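Local atomic coordinates of GTPase-activating protein GYP1 (Saccharomyces cerevisiae, PDB entry 1FKM), a protein that stimulates GTP hydrolysis by Ypt/Rab GTPases such as Ypt1 and Ypt7, lending them a catalytic arginine and glutamine in trans. Residues Ile29-Ile34 / Trp254-Ser259. Sequence-based numbering, arbitrary orientation.
Sequences ISWNGI and WDTYLS
Trp31 and Ile34, in and just after the type I beta turn from Ser30 to Gly33, meet Thr256 and Asp255 on helix 247-261 inside the all-helical TBC (Ypt/Rab-GAP) domain. Two side-chain-to-backbone hydrogen bonds hold the turn and the residue after it. Thr256 OG1 donates to Trp31 O at 2.7 Å, tilted 20° from the carbonyl plane. Ile34 N donates to Asp255 OD2 at 2.9 Å, nearly straight at 163° but from above the carboxylate plane. The other oxygen, OD1, takes a salt bridge from Arg39 and a hydrogen bond from Trp43 NE1, so the carboxylate ties the chain just past the turn to helix 39-46; an alanine in place of Asp255 would probably leave Ile34 N, Trp43 NE1 and the Arg39 charge without this mate. Ile34 CG1 and CD1 lie against that carboxylate, CD1 3.6 Å from Asp255 OD1. The nonpolar contact is made by Thr256 CG2: anti to the backbone N, the methyl sits over one face of the Trp31 indole, a CH-pi contact 3.4 Å from the six-membered ring centroid and 9° off its normal; NE1 of that indole is hydrogen-bonded to Glu260 OE1. Ser259 OG turns back to its own helix, donating to Asp255 O at 2.7 Å, on the opposite face of that carbonyl's plane from Ser259 N.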
# COMPACT_ATOMS: atom_id res chain seq x y z
N ILE A 29 9.62 14.27 -9.32
CA ILE A 29 10.63 13.25 -9.57
C ILE A 29 10.24 11.88 -9.03
O ILE A 29 10.55 10.86 -9.64
CB ILE A 29 12.01 13.67 -8.97
CG1 ILE A 29 13.08 12.67 -9.40
CG2 ILE A 29 11.93 13.76 -7.45
CD1 ILE A 29 14.50 13.10 -9.06
N SER A 30 9.54 11.86 -7.89
CA SER A 30 9.13 10.60 -7.27
C SER A 30 8.15 9.79 -8.11
O SER A 30 8.08 8.57 -7.98
CB SER A 30 8.51 10.85 -5.89
OG SER A 30 9.46 11.39 -4.99
N TRP A 31 7.39 10.46 -8.97
CA TRP A 31 6.41 9.79 -9.81
C TRP A 31 7.07 8.69 -10.63
O TRP A 31 6.48 7.63 -10.87
CB TRP A 31 5.76 10.80 -10.77
CG TRP A 31 4.32 10.51 -11.12
CD1 TRP A 31 3.21 11.08 -10.55
CD2 TRP A 31 3.84 9.58 -12.10
NE1 TRP A 31 2.07 10.56 -11.12
CE2 TRP A 31 2.43 9.64 -12.07
CE3 TRP A 31 4.46 8.70 -13.00
CZ2 TRP A 31 1.62 8.85 -12.91
CZ3 TRP A 31 3.65 7.92 -13.83
CH2 TRP A 31 2.25 8.00 -13.78
N ASN A 32 8.31 8.94 -11.03
CA ASN A 32 9.06 7.99 -11.85
C ASN A 32 9.90 6.99 -11.07
O ASN A 32 10.77 6.34 -11.65
CB ASN A 32 9.95 8.76 -12.84
CG ASN A 32 9.17 9.78 -13.64
OD1 ASN A 32 8.14 9.47 -14.23
ND2 ASN A 32 9.67 11.01 -13.67
N GLY A 33 9.65 6.88 -9.77
CA GLY A 33 10.40 5.93 -8.97
C GLY A 33 11.34 6.59 -7.97
O GLY A 33 12.00 7.59 -8.27
N ILE A 34 11.40 6.01 -6.78
CA ILE A 34 12.25 6.54 -5.71
C ILE A 34 13.37 5.56 -5.37
O ILE A 34 13.11 4.38 -5.13
CB ILE A 34 11.41 6.78 -4.43
CG1 ILE A 34 10.26 7.75 -4.74
CG2 ILE A 34 12.30 7.34 -3.32
CD1 ILE A 34 9.15 7.75 -3.68
N TRP A 254 3.79 1.93 -5.42
CA TRP A 254 3.45 2.91 -4.38
C TRP A 254 4.21 4.23 -4.49
O TRP A 254 3.71 5.25 -4.03
CB TRP A 254 3.59 2.27 -2.99
CG TRP A 254 2.40 1.40 -2.66
CD1 TRP A 254 1.68 0.63 -3.54
CD2 TRP A 254 1.80 1.19 -1.37
NE1 TRP A 254 0.68 -0.04 -2.88
CE2 TRP A 254 0.73 0.29 -1.55
CE3 TRP A 254 2.07 1.69 -0.09
CZ2 TRP A 254 -0.08 -0.13 -0.48
CZ3 TRP A 254 1.27 1.27 0.97
CH2 TRP A 254 0.20 0.37 0.76
N ASP A 255 5.40 4.22 -5.08
CA ASP A 255 6.15 5.47 -5.25
C ASP A 255 5.25 6.39 -6.07
O ASP A 255 5.11 7.59 -5.78
CB ASP A 255 7.44 5.29 -6.06
CG ASP A 255 8.49 4.44 -5.37
OD1 ASP A 255 8.44 4.26 -4.14
OD2 ASP A 255 9.40 3.96 -6.09
N THR A 256 4.66 5.82 -7.11
CA THR A 256 3.79 6.57 -8.00
C THR A 256 2.43 6.88 -7.38
O THR A 256 1.93 8.00 -7.54
CB THR A 256 3.60 5.84 -9.35
OG1 THR A 256 4.87 5.68 -9.98
CG2 THR A 256 2.68 6.64 -10.28
N TYR A 257 1.83 5.91 -6.69
CA TYR A 257 0.55 6.17 -6.05
C TYR A 257 0.68 7.32 -5.05
O TYR A 257 -0.15 8.22 -5.03
CB TYR A 257 0.05 4.92 -5.32
CG TYR A 257 -0.78 3.99 -6.17
CD1 TYR A 257 -0.29 3.50 -7.38
CD2 TYR A 257 -2.04 3.58 -5.74
CE1 TYR A 257 -1.05 2.60 -8.14
CE2 TYR A 257 -2.80 2.68 -6.50
CZ TYR A 257 -2.30 2.20 -7.69
OH TYR A 257 -3.04 1.29 -8.42
N LEU A 258 1.73 7.29 -4.24
CA LEU A 258 1.94 8.34 -3.24
C LEU A 258 2.26 9.69 -3.88
O LEU A 258 1.88 10.74 -3.36
CB LEU A 258 3.05 7.94 -2.26
CG LEU A 258 2.76 6.72 -1.36
CD1 LEU A 258 4.00 6.36 -0.55
CD2 LEU A 258 1.60 7.03 -0.44
N SER A 259 2.97 9.67 -5.00
CA SER A 259 3.33 10.91 -5.70
C SER A 259 2.10 11.50 -6.38
O SER A 259 1.88 12.71 -6.34
CB SER A 259 4.40 10.66 -6.76
OG SER A 259 5.61 10.18 -6.21